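Local coordinates for protein lipase (Pelosinus fermentans, PDB 5AH0) that hydrolyses ester bonds as a lipase and also breaks down the synthetic polyester poly(butylene adipate-co-terephthalate), at residues A[17-22]-A[195-200]; A[187-192]-A[275-280]; A[111-116]-A[157-162]; A[266-271]-A[283-288]. All blocks are in the same frame, centred on the assembly; numbering follows the deposited sequence.

Interaction 1: A[17-22]-A[195-200]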
loop_
_atom_site.group_PDB
_atom_site.type_symbol
_atom_site.label_atom_id
_atom_site.label_comp_id
_atom_site.label_asym_id
_atom_site.label_seq_id
_atom_site.Cartn_x
_atom_site.Cartn_y
_atom_site.Cartn_z
ATOM N N ARG A 17 -8.555 -6.580 -9.102
ATOM C CA ARG A 17 -9.247 -7.847 -9.337
ATOM C C ARG A 17 -9.472 -8.121 -10.821
ATOM O O ARG A 17 -9.660 -9.266 -11.226
ATOM C CB ARG A 17 -10.586 -7.848 -8.598
ATOM C CG ARG A 17 -10.461 -7.540 -7.107
ATOM C CD ARG A 17 -11.828 -7.297 -6.453
ATOM N NE ARG A 17 -12.805 -8.343 -6.760
ATOM C CZ ARG A 17 -12.846 -9.547 -6.185
ATOM N NH1 ARG A 17 -11.958 -9.891 -5.259
ATOM N NH2 ARG A 17 -13.781 -10.417 -6.546
ATOM N N ASN A 18 -9.453 -7.066 -11.629
ATOM C CA ASN A 18 -9.646 -7.197 -13.066
ATOM C C ASN A 18 -8.320 -7.422 -13.787
ATOM O O ASN A 18 -8.257 -7.429 -15.015
ATOM C CB ASN A 18 -10.335 -5.952 -13.607
ATOM C CG ASN A 18 -11.717 -5.752 -13.012
ATOM O OD1 ASN A 18 -12.434 -6.721 -12.737
ATOM N ND2 ASN A 18 -12.090 -4.493 -12.788
ATOM N N GLU A 19 -7.258 -7.588 -13.006
ATOM C CA GLU A 19 -5.921 -7.831 -13.520
ATOM C C GLU A 19 -5.400 -9.172 -13.029
ATOM O O GLU A 19 -5.893 -9.698 -12.030
ATOM C CB GLU A 19 -4.965 -6.723 -13.082
ATOM C CG GLU A 19 -5.254 -5.359 -13.667
ATOM C CD GLU A 19 -4.470 -4.258 -12.966
ATOM O OE1 GLU A 19 -4.527 -4.186 -11.720
ATOM O OE2 GLU A 19 -3.801 -3.461 -13.661
ATOM N N VAL A 20 -4.400 -9.709 -13.727
ATOM C CA VAL A 20 -3.745 -10.952 -13.333
ATOM C C VAL A 20 -4.782 -12.018 -13.039
ATOM O O VAL A 20 -4.965 -12.422 -11.890
ATOM C CB VAL A 20 -2.850 -10.757 -12.090
ATOM C CG1 VAL A 20 -2.008 -12.000 -11.827
ATOM C CG2 VAL A 20 -1.948 -9.554 -12.273
ATOM N N LEU A 21 -5.474 -12.453 -14.084
ATOM C CA LEU A 21 -6.478 -13.494 -13.949
ATOM C C LEU A 21 -5.871 -14.709 -13.280
ATOM O O LEU A 21 -4.748 -15.103 -13.594
ATOM C CB LEU A 21 -7.054 -13.868 -15.311
ATOM C CG LEU A 21 -8.333 -13.133 -15.693
ATOM C CD1 LEU A 21 -8.121 -11.623 -15.718
ATOM C CD2 LEU A 21 -8.823 -13.626 -17.045
ATOM N N GLY A 22 -6.600 -15.288 -12.339
ATOM C CA GLY A 22 -6.159 -16.520 -11.731
ATOM C C GLY A 22 -5.406 -16.338 -10.436
ATOM O O GLY A 22 -5.131 -17.315 -9.754
ATOM N N LYS A 195 0.568 -12.366 -22.265
ATOM C CA LYS A 195 -0.813 -11.908 -22.279
ATOM C C LYS A 195 -1.325 -11.546 -20.892
ATOM O O LYS A 195 -2.523 -11.378 -20.700
ATOM C CB LYS A 195 -1.733 -12.948 -22.928
ATOM C CG LYS A 195 -1.545 -13.065 -24.436
ATOM C CD LYS A 195 -2.739 -13.756 -25.089
ATOM C CE LYS A 195 -2.684 -13.670 -26.618
ATOM N NZ LYS A 195 -3.917 -14.224 -27.263
ATOM N N LEU A 196 -0.412 -11.412 -19.934
ATOM C CA LEU A 196 -0.777 -11.025 -18.573
ATOM C C LEU A 196 -1.455 -9.658 -18.538
ATOM O O LEU A 196 -0.950 -8.687 -19.098
ATOM C CB LEU A 196 0.465 -10.996 -17.681
ATOM C CG LEU A 196 0.277 -10.555 -16.229
ATOM C CD1 LEU A 196 -0.283 -11.693 -15.373
ATOM C CD2 LEU A 196 1.622 -10.084 -15.661
ATOM N N ILE A 197 -2.601 -9.580 -17.880
ATOM C CA ILE A 197 -3.266 -8.301 -17.709
ATOM C C ILE A 197 -2.670 -7.597 -16.496
ATOM O O ILE A 197 -2.903 -7.990 -15.353
ATOM C CB ILE A 197 -4.776 -8.464 -17.547
ATOM C CG1 ILE A 197 -5.325 -9.321 -18.691
ATOM C CG2 ILE A 197 -5.458 -7.098 -17.491
ATOM C CD1 ILE A 197 -6.802 -9.609 -18.595
ATOM N N TYR A 198 -1.853 -6.589 -16.758
ATOM C CA TYR A 198 -1.232 -5.806 -15.705
ATOM C C TYR A 198 -1.013 -4.394 -16.218
ATOM O O TYR A 198 -0.560 -4.202 -17.344
ATOM C CB TYR A 198 0.091 -6.437 -15.255
ATOM C CG TYR A 198 0.639 -5.869 -13.964
ATOM C CD1 TYR A 198 1.264 -4.622 -13.938
ATOM C CD2 TYR A 198 0.545 -6.580 -12.768
ATOM C CE1 TYR A 198 1.780 -4.090 -12.749
ATOM C CE2 TYR A 198 1.055 -6.056 -11.567
ATOM C CZ TYR A 198 1.671 -4.812 -11.576
ATOM O OH TYR A 198 2.171 -4.287 -10.413
ATOM N N ASP A 199 -1.352 -3.403 -15.405
ATOM C CA ASP A 199 -1.239 -2.019 -15.829
ATOM C C ASP A 199 -0.601 -1.129 -14.766
ATOM O O ASP A 199 -1.019 -1.142 -13.611
ATOM C CB ASP A 199 -2.612 -1.468 -16.196
ATOM C CG ASP A 199 -2.556 -0.003 -16.563
ATOM O OD1 ASP A 199 -1.533 0.418 -17.152
ATOM O OD2 ASP A 199 -3.519 0.726 -16.254
ATOM N N PHE A 200 0.385 -0.326 -15.158
ATOM C CA PHE A 200 1.099 0.468 -14.166
ATOM C C PHE A 200 0.347 1.721 -13.762
ATOM O O PHE A 200 0.692 2.360 -12.758
ATOM C CB PHE A 200 2.499 0.808 -14.665
ATOM C CG PHE A 200 3.382 -0.398 -14.772
ATOM C CD1 PHE A 200 3.926 -0.968 -13.633
ATOM C CD2 PHE A 200 3.659 -0.970 -16.001
ATOM C CE1 PHE A 200 4.727 -2.088 -13.715
ATOM C CE2 PHE A 200 4.465 -2.085 -16.094
ATOM C CZ PHE A 200 4.994 -2.649 -14.948
#
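Glu19 touches Ile197 with the base of its side chain and Asp199 with its tip, and it illustrates how one acidic residue can tie two irregular loops together. Its CB rests 3.3 Å from Ile197 O. CG stands anti to the carbonyl carbon (chi1 -66°), with Ile197 O and the methyl Ile197 CG2 near it, and the chain then runs extended, carrying the carboxylate toward Asp199. There OE2 takes a weak, bent hydrogen bond from Asp199 N (3.0 Å, 129° at the hydrogen), while OE1 turns back to accept from Gly16 N, so the two oxygens serve different loops. An alanine here would probably leave Asp199 N and Gly16 N without this carboxylate as acceptor. The next residue supplies a firmer bond: Val20 N donates to Ile197 O over 2.8 Å. The two Val20 methyls divide between two partners. CG1 lies beside Leu196 CD1 (4.0 Å), and CG2 meets the edge of the Tyr198 ring at CD2, 3.9 Å away. Farther out, Leu21 CD1 touches Ile197 CD1 at 3.8 Å. Because Glu19 OE2 binds Asp199 N, the two carboxylates come close, Glu19 OE2 standing 4.9 Å from Asp199 OD2; the salt bridge from Asp199 to Arg87 and the long, weak ion pair of Glu19 with Lys201 would be expected to ease their repulsion.

Interaction 2: A[187-192]-A[275-280]; sequences ASFTGA and NELPHV
Phe189 pushes its ring against residues 275-278, and this one aromatic side chain supplies most of the helix's share of a contact that has no hydrogen bond between the two segments. Its CG stands anti to the backbone N (chi1 -173°), which directs the ring from the helix toward the loop. The CE1 corner comes within 3.4 Å of Glu276 O, an oblique approach, neither over the face nor at the edge. CD2 packs on Leu277 CD2 at 3.9 Å, the two side chains crossing at about a right angle, and CB sits 4.0 Å from Pro278 CD. One residue earlier, Ser188 CB touches the methyl Val280 CG2 at 4.1 Å, with its OG near Pro278 CG. Outside this first shell, Pro278 O accepts from Ser185 OG, one turn back along the helix, a hydrogen bond that ties the loop to the same helix. Leu277 leans on Ser185 and Leu186 as well, and Leu23 adds packing to Phe189. After Phe189 the helix ends in a turn: Gly191 has a positive phi of 88°, and Thr190 OG1 accepts from Ala192 N at 3.2 Å in an ST turn. The contact therefore joins the C-terminal turns of helix 173-190 to the long loop that leaves strand 258-265 and leads into helix 288-294.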
loop_
_atom_site.group_PDB
_atom_site.type_symbol
_atom_site.label_atom_id
_atom_site.label_comp_id
_atom_site.label_asym_id
_atom_site.label_seq_id
_atom_site.Cartn_x
_atom_site.Cartn_y
_atom_site.Cartn_z
ATOM N N ALA A 187 3.459 -13.372 -14.541
ATOM C CA ALA A 187 3.189 -13.933 -15.861
ATOM C C ALA A 187 3.548 -15.409 -15.916
ATOM O O ALA A 187 2.837 -16.191 -16.530
ATOM C CB ALA A 187 3.939 -13.164 -16.940
ATOM N N SER A 188 4.648 -15.792 -15.278
ATOM C CA SER A 188 5.046 -17.194 -15.279
ATOM C C SER A 188 4.132 -18.036 -14.404
ATOM O O SER A 188 3.609 -19.059 -14.837
ATOM C CB SER A 188 6.486 -17.350 -14.801
ATOM O OG SER A 188 6.772 -18.713 -14.529
ATOM N N PHE A 189 3.900 -17.556 -13.190
ATOM C CA PHE A 189 3.166 -18.291 -12.171
ATOM C C PHE A 189 1.713 -18.584 -12.554
ATOM O O PHE A 189 1.168 -19.611 -12.162
ATOM C CB PHE A 189 3.208 -17.516 -10.862
ATOM C CG PHE A 189 2.637 -18.258 -9.694
ATOM C CD1 PHE A 189 3.283 -19.365 -9.176
ATOM C CD2 PHE A 189 1.470 -17.830 -9.093
ATOM C CE1 PHE A 189 2.760 -20.049 -8.095
ATOM C CE2 PHE A 189 0.948 -18.508 -8.007
ATOM C CZ PHE A 189 1.598 -19.618 -7.510
ATOM N N THR A 190 1.073 -17.666 -13.267
ATOM C CA THR A 190 -0.277 -17.905 -13.761
ATOM C C THR A 190 -0.280 -18.628 -15.110
ATOM O O THR A 190 -1.268 -19.247 -15.487
ATOM C CB THR A 190 -1.058 -16.596 -13.911
ATOM O OG1 THR A 190 -0.425 -15.768 -14.898
ATOM C CG2 THR A 190 -1.116 -15.864 -12.580
ATOM N N GLY A 191 0.821 -18.546 -15.846
ATOM C CA GLY A 191 0.848 -19.134 -17.171
ATOM C C GLY A 191 0.357 -18.148 -18.218
ATOM O O GLY A 191 0.182 -18.492 -19.389
ATOM N N ALA A 192 0.103 -16.919 -17.787
ATOM C CA ALA A 192 -0.359 -15.870 -18.692
ATOM C C ALA A 192 0.676 -15.508 -19.751
ATOM O O ALA A 192 0.311 -15.141 -20.872
ATOM C CB ALA A 192 -0.748 -14.627 -17.907
ATOM N N ASN A 275 4.386 -23.536 -5.028
ATOM C CA ASN A 275 3.357 -22.877 -4.256
ATOM C C ASN A 275 3.592 -21.369 -4.143
ATOM O O ASN A 275 2.778 -20.655 -3.565
ATOM C CB ASN A 275 3.317 -23.514 -2.863
ATOM C CG ASN A 275 1.934 -23.564 -2.278
ATOM O OD1 ASN A 275 0.938 -23.454 -2.997
ATOM N ND2 ASN A 275 1.858 -23.763 -0.962
ATOM N N GLU A 276 4.701 -20.882 -4.695
ATOM C CA GLU A 276 5.079 -19.487 -4.481
ATOM C C GLU A 276 5.531 -18.790 -5.753
ATOM O O GLU A 276 5.800 -19.438 -6.762
ATOM C CB GLU A 276 6.187 -19.391 -3.430
ATOM C CG GLU A 276 7.415 -20.247 -3.723
ATOM C CD GLU A 276 8.313 -20.413 -2.500
ATOM O OE1 GLU A 276 8.359 -19.463 -1.680
ATOM O OE2 GLU A 276 8.969 -21.483 -2.360
ATOM N N LEU A 277 5.594 -17.461 -5.697
ATOM C CA LEU A 277 6.093 -16.670 -6.813
ATOM C C LEU A 277 7.560 -16.993 -7.101
ATOM O O LEU A 277 8.411 -16.883 -6.222
ATOM C CB LEU A 277 5.944 -15.180 -6.522
ATOM C CG LEU A 277 4.526 -14.652 -6.288
ATOM C CD1 LEU A 277 4.554 -13.165 -6.007
ATOM C CD2 LEU A 277 3.641 -14.948 -7.514
ATOM N N PRO A 278 7.861 -17.384 -8.344
ATOM C CA PRO A 278 9.246 -17.717 -8.663
ATOM C C PRO A 278 10.036 -16.520 -9.161
ATOM O O PRO A 278 9.465 -15.557 -9.682
ATOM C CB PRO A 278 9.096 -18.749 -9.774
ATOM C CG PRO A 278 7.856 -18.281 -10.520
ATOM C CD PRO A 278 6.946 -17.664 -9.474
ATOM N N HIS A 279 11.349 -16.590 -8.991
ATOM C CA HIS A 279 12.242 -15.717 -9.725
ATOM C C HIS A 279 12.531 -16.331 -11.099
ATOM O O HIS A 279 13.056 -17.444 -11.209
ATOM C CB HIS A 279 13.521 -15.490 -8.948
ATOM C CG HIS A 279 14.294 -14.310 -9.424
ATOM N ND1 HIS A 279 15.070 -14.345 -10.561
ATOM C CD2 HIS A 279 14.400 -13.055 -8.932
ATOM C CE1 HIS A 279 15.631 -13.164 -10.741
ATOM N NE2 HIS A 279 15.233 -12.361 -9.772
ATOM N N VAL A 280 12.150 -15.630 -12.154
ATOM C CA VAL A 280 12.223 -16.217 -13.491
ATOM C C VAL A 280 13.664 -16.386 -13.999
ATOM O O VAL A 280 13.922 -17.150 -14.923
ATOM C CB VAL A 280 11.389 -15.381 -14.480
ATOM C CG1 VAL A 280 11.356 -16.017 -15.847
ATOM C CG2 VAL A 280 9.957 -15.243 -13.958
#

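Interaction 3: A[111-116]-A[157-162]; sequences VAHSMG and TTIASP
Ile159, Ser114 and Thr157 give up much of their surface where two parallel strand ends meet. Ile159 is bonded to residues 111-116 through both its N and its O: the N donates to Ala112 O (2.8 Å), and the O accepts from Ser114 N (2.7 Å) in a nearly straight bond. Its CG2 lies 4.1 Å from His113 CD2, the two side chains crossing at about a right angle. Thr157 binds through its O to Ala112 N at 2.8 Å, while its side chain shares the Val111, His113 and Ile159 face of the sheet, which helix 370-380 packs against. Strands 108-113 and 153-159 are neighbours in the central parallel sheet of an alpha/beta-hydrolase fold. Just beyond the first comes the tight turn known in this fold as the nucleophile elbow, here in the sequence Ala-His-Ser-Met-Gly. Ser114 stands at its corner with a positive phi (56°) in a type II' turn from His113 to Gly116, and its OG is hydrogen-bonded to His357 NE2, consistent with the nucleophile and histidine of a lipase triad. The backbone behind that hydroxyl is gripped too: Ser161 OG donates to a lone pair of Ser114 O over 2.6 Å, and Pro162 CD lies 3.5 Å from the same oxygen.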
loop_
_atom_site.group_PDB
_atom_site.type_symbol
_atom_site.label_atom_id
_atom_site.label_comp_id
_atom_site.label_asym_id
_atom_site.label_seq_id
_atom_site.Cartn_x
_atom_site.Cartn_y
_atom_site.Cartn_z
ATOM N N VAL A 111 -7.790 -1.698 5.780
ATOM C CA VAL A 111 -6.802 -2.756 5.963
ATOM C C VAL A 111 -5.851 -2.709 4.779
ATOM O O VAL A 111 -6.265 -2.833 3.616
ATOM C CB VAL A 111 -7.451 -4.161 6.078
ATOM C CG1 VAL A 111 -6.397 -5.226 6.174
ATOM C CG2 VAL A 111 -8.400 -4.227 7.290
ATOM N N ALA A 112 -4.579 -2.497 5.084
ATOM C CA ALA A 112 -3.589 -2.243 4.065
ATOM C C ALA A 112 -2.381 -3.143 4.235
ATOM O O ALA A 112 -2.006 -3.502 5.348
ATOM C CB ALA A 112 -3.162 -0.796 4.100
ATOM N N HIS A 113 -1.778 -3.482 3.106
ATOM C CA HIS A 113 -0.576 -4.284 3.053
ATOM C C HIS A 113 0.510 -3.460 2.394
ATOM O O HIS A 113 0.245 -2.703 1.459
ATOM C CB HIS A 113 -0.834 -5.572 2.270
ATOM C CG HIS A 113 0.381 -6.423 2.060
ATOM N ND1 HIS A 113 0.963 -6.591 0.822
ATOM C CD2 HIS A 113 1.098 -7.186 2.915
ATOM C CE1 HIS A 113 1.993 -7.414 0.924
ATOM N NE2 HIS A 113 2.106 -7.780 2.187
ATOM N N SER A 114 1.729 -3.610 2.895
ATOM C CA SER A 114 2.894 -2.997 2.277
ATOM C C SER A 114 2.707 -1.483 2.142
ATOM O O SER A 114 2.236 -0.838 3.079
ATOM C CB SER A 114 3.163 -3.665 0.925
ATOM O OG SER A 114 4.286 -3.104 0.294
ATOM N N MET A 115 3.046 -0.922 0.981
ATOM C CA MET A 115 2.981 0.531 0.764
ATOM C C MET A 115 1.588 1.119 1.013
ATOM O O MET A 115 1.433 2.318 1.270
ATOM C CB MET A 115 3.430 0.870 -0.651
ATOM C CG MET A 115 3.646 2.365 -0.887
ATOM S SD MET A 115 3.983 2.789 -2.604
ATOM C CE MET A 115 4.153 4.569 -2.466
ATOM N N GLY A 116 0.575 0.265 0.940
ATOM C CA GLY A 116 -0.782 0.670 1.229
ATOM C C GLY A 116 -0.858 1.219 2.640
ATOM O O GLY A 116 -1.695 2.078 2.941
ATOM N N THR A 157 -5.439 -0.803 9.783
ATOM C CA THR A 157 -4.576 -1.939 10.016
ATOM C C THR A 157 -3.563 -1.982 8.899
ATOM O O THR A 157 -3.940 -1.996 7.729
ATOM C CB THR A 157 -5.348 -3.253 10.051
ATOM O OG1 THR A 157 -6.291 -3.221 11.123
ATOM C CG2 THR A 157 -4.392 -4.441 10.255
ATOM N N THR A 158 -2.278 -1.974 9.242
ATOM C CA THR A 158 -1.257 -2.077 8.214
ATOM C C THR A 158 -0.447 -3.338 8.428
ATOM O O THR A 158 -0.181 -3.755 9.556
ATOM C CB THR A 158 -0.331 -0.845 8.159
ATOM O OG1 THR A 158 0.528 -0.830 9.301
ATOM C CG2 THR A 158 -1.163 0.448 8.095
ATOM N N ILE A 159 -0.130 -3.984 7.315
ATOM C CA ILE A 159 0.548 -5.258 7.328
ATOM C C ILE A 159 1.782 -5.198 6.470
ATOM O O ILE A 159 1.684 -4.930 5.268
ATOM C CB ILE A 159 -0.358 -6.364 6.807
ATOM C CG1 ILE A 159 -1.686 -6.347 7.561
ATOM C CG2 ILE A 159 0.351 -7.727 6.915
ATOM C CD1 ILE A 159 -2.673 -7.371 7.060
ATOM N N ALA A 160 2.931 -5.453 7.089
ATOM C CA ALA A 160 4.220 -5.402 6.411
ATOM C C ALA A 160 4.453 -4.066 5.727
ATOM O O ALA A 160 4.989 -4.012 4.619
ATOM C CB ALA A 160 4.318 -6.532 5.393
ATOM N N SER A 161 4.073 -2.983 6.393
ATOM C CA SER A 161 4.209 -1.659 5.796
ATOM C C SER A 161 5.515 -0.964 6.163
ATOM O O SER A 161 5.978 -1.069 7.296
ATOM C CB SER A 161 3.027 -0.786 6.200
ATOM O OG SER A 161 1.852 -1.265 5.579
ATOM N N PRO A 162 6.103 -0.238 5.198
ATOM C CA PRO A 162 7.351 0.509 5.379
ATOM C C PRO A 162 7.115 1.922 5.930
ATOM O O PRO A 162 7.263 2.932 5.220
ATOM C CB PRO A 162 7.923 0.569 3.960
ATOM C CG PRO A 162 6.679 0.637 3.083
ATOM C CD PRO A 162 5.618 -0.180 3.807
#

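Interaction 4: A[266-271]-A[283-288]; sequences ATVPSI and MTPLLY
Ser270 lays its CB over one face of the Tyr288 ring, a CH-pi contact 3.9 Å from the ring centroid and 23° off the normal, displaced toward the CE1 and CZ atoms of the rim. Tyr288 CG stands anti to the backbone N (chi1 175°), carrying the ring toward Ser270. Carbonyl oxygens form a second group of contacts. Val268 O meets the edge of the ring in its plane, 3.3 Å from Tyr288 CD1. Pro269 O and Ile271 O each approach Pro285 CG at 3.3 Å, and Ser270 O lies near CB and CG2 of Thr284. An alanine in place of Tyr288 would probably leave Ser270 CB without the ring face it lies over and open a gap beside Val268 O. Both segments belong to the one loop between strand 258-265 and helix 288-294, and Leu286 and Leu287 pack on helix 173-190. The hydrogen bonds lie within residues 283-288, where Pro285 to Tyr288 form a type I turn. Pro285 O receives both Tyr288 N (3.1 Å) and Thr284 OG1 (2.9 Å), which reach it from opposite faces of its plane. Apolar packing completes the contact as Val268 forks over the turn: CG1 lies 3.9 Å from Pro285 CB, the two side chains passing in opposite directions, and CG2 lies 4.0 Å from Leu287 CB.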
loop_
_atom_site.group_PDB
_atom_site.type_symbol
_atom_site.label_atom_id
_atom_site.label_comp_id
_atom_site.label_asym_id
_atom_site.label_seq_id
_atom_site.Cartn_x
_atom_site.Cartn_y
_atom_site.Cartn_z
ATOM N N ALA A 266 11.297 -12.807 7.801
ATOM C CA ALA A 266 11.507 -14.118 7.206
ATOM C C ALA A 266 12.895 -14.238 6.605
ATOM O O ALA A 266 13.463 -13.256 6.151
ATOM C CB ALA A 266 10.443 -14.395 6.139
ATOM N N THR A 267 13.436 -15.448 6.585
ATOM C CA THR A 267 14.576 -15.697 5.737
ATOM C C THR A 267 14.040 -16.566 4.609
ATOM O O THR A 267 13.542 -17.674 4.829
ATOM C CB THR A 267 15.775 -16.383 6.458
ATOM O OG1 THR A 267 15.412 -17.708 6.818
ATOM C CG2 THR A 267 16.186 -15.627 7.712
ATOM N N VAL A 268 14.099 -16.027 3.398
ATOM C CA VAL A 268 13.564 -16.729 2.245
ATOM C C VAL A 268 14.536 -17.816 1.792
ATOM O O VAL A 268 15.699 -17.544 1.566
ATOM C CB VAL A 268 13.279 -15.740 1.112
ATOM C CG1 VAL A 268 12.602 -16.439 -0.062
ATOM C CG2 VAL A 268 12.434 -14.573 1.654
ATOM N N PRO A 269 14.072 -19.068 1.704
ATOM C CA PRO A 269 14.945 -20.134 1.186
ATOM C C PRO A 269 15.330 -19.926 -0.284
ATOM O O PRO A 269 14.662 -19.155 -1.004
ATOM C CB PRO A 269 14.097 -21.404 1.347
ATOM C CG PRO A 269 12.705 -20.936 1.427
ATOM C CD PRO A 269 12.755 -19.581 2.101
ATOM N N SER A 270 16.383 -20.617 -0.717
ATOM C CA SER A 270 16.788 -20.592 -2.114
ATOM C C SER A 270 16.046 -21.631 -2.960
ATOM O O SER A 270 16.052 -21.549 -4.187
ATOM C CB SER A 270 18.300 -20.809 -2.228
ATOM O OG SER A 270 18.665 -22.144 -1.890
ATOM N N ILE A 271 15.394 -22.596 -2.315
ATOM C CA ILE A 271 14.683 -23.658 -3.040
ATOM C C ILE A 271 13.273 -23.240 -3.424
ATOM O O ILE A 271 12.528 -22.754 -2.587
ATOM C CB ILE A 271 14.543 -24.947 -2.207
ATOM C CG1 ILE A 271 15.892 -25.454 -1.698
ATOM C CG2 ILE A 271 13.826 -26.015 -3.034
ATOM C CD1 ILE A 271 16.623 -26.352 -2.669
ATOM N N MET A 283 15.454 -19.118 -10.742
ATOM C CA MET A 283 14.670 -20.307 -10.412
ATOM C C MET A 283 14.682 -20.529 -8.905
ATOM O O MET A 283 14.625 -21.654 -8.430
ATOM C CB MET A 283 15.200 -21.536 -11.154
ATOM C CG MET A 283 15.332 -21.356 -12.668
ATOM S SD MET A 283 13.861 -21.744 -13.642
ATOM C CE MET A 283 12.790 -20.336 -13.356
ATOM N N THR A 284 14.833 -19.438 -8.166
ATOM C CA THR A 284 14.627 -19.428 -6.730
ATOM C C THR A 284 13.243 -18.852 -6.432
ATOM O O THR A 284 12.531 -18.411 -7.350
ATOM C CB THR A 284 15.701 -18.586 -6.021
ATOM O OG1 THR A 284 15.521 -17.209 -6.369
ATOM C CG2 THR A 284 17.082 -19.039 -6.416
ATOM N N PRO A 285 12.851 -18.819 -5.155
ATOM C CA PRO A 285 11.666 -17.980 -4.884
ATOM C C PRO A 285 11.936 -16.520 -5.311
ATOM O O PRO A 285 13.101 -16.109 -5.243
ATOM C CB PRO A 285 11.494 -18.095 -3.370
ATOM C CG PRO A 285 12.051 -19.473 -3.047
ATOM C CD PRO A 285 13.254 -19.623 -3.990
ATOM N N LEU A 286 10.909 -15.772 -5.732
ATOM C CA LEU A 286 11.074 -14.383 -6.176
ATOM C C LEU A 286 11.831 -13.532 -5.164
ATOM O O LEU A 286 12.735 -12.794 -5.522
ATOM C CB LEU A 286 9.706 -13.731 -6.450
ATOM C CG LEU A 286 9.691 -12.251 -6.866
ATOM C CD1 LEU A 286 10.517 -12.059 -8.137
ATOM C CD2 LEU A 286 8.278 -11.733 -7.118
ATOM N N LEU A 287 11.474 -13.655 -3.891
ATOM C CA LEU A 287 12.007 -12.780 -2.867
ATOM C C LEU A 287 13.414 -13.136 -2.389
ATOM O O LEU A 287 13.985 -12.415 -1.560
ATOM C CB LEU A 287 11.058 -12.780 -1.673
ATOM C CG LEU A 287 9.652 -12.249 -1.967
ATOM C CD1 LEU A 287 8.830 -12.242 -0.707
ATOM C CD2 LEU A 287 9.760 -10.854 -2.558
ATOM N N TYR A 288 13.967 -14.245 -2.885
ATOM C CA TYR A 288 15.247 -14.719 -2.382
ATOM C C TYR A 288 16.399 -13.696 -2.547
ATOM O O TYR A 288 17.073 -13.369 -1.575
ATOM C CB TYR A 288 15.625 -16.051 -3.032
ATOM C CG TYR A 288 17.009 -16.514 -2.619
ATOM C CD1 TYR A 288 17.241 -17.032 -1.349
ATOM C CD2 TYR A 288 18.088 -16.418 -3.495
ATOM C CE1 TYR A 288 18.526 -17.447 -0.957
ATOM C CE2 TYR A 288 19.366 -16.835 -3.121
ATOM C CZ TYR A 288 19.576 -17.350 -1.854
ATOM O OH TYR A 288 20.835 -17.750 -1.482
#

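In the fold
From the N terminus, the loop after strand 6-9 opens interaction 1, which closes beyond helix 173-190. Interaction 3 is nested within that span and joins two neighbouring strands of the central sheet; its nearest atoms are about 11 Å from those of interaction 1. Interaction 2 starts on helix 173-190 before interaction 1 has closed, so the two cross, and they touch where Val20 and Leu196 pack on Thr190. Interaction 4 crosses interaction 2 in turn inside the loop before helix 288-294, with probable backbone hydrogen bonds from His279 N to Thr284 O and from Leu286 N to Leu277 O. Interactions 1, 2 and 4 thus form a chain of contacts along helix 173-190, away from the sheet.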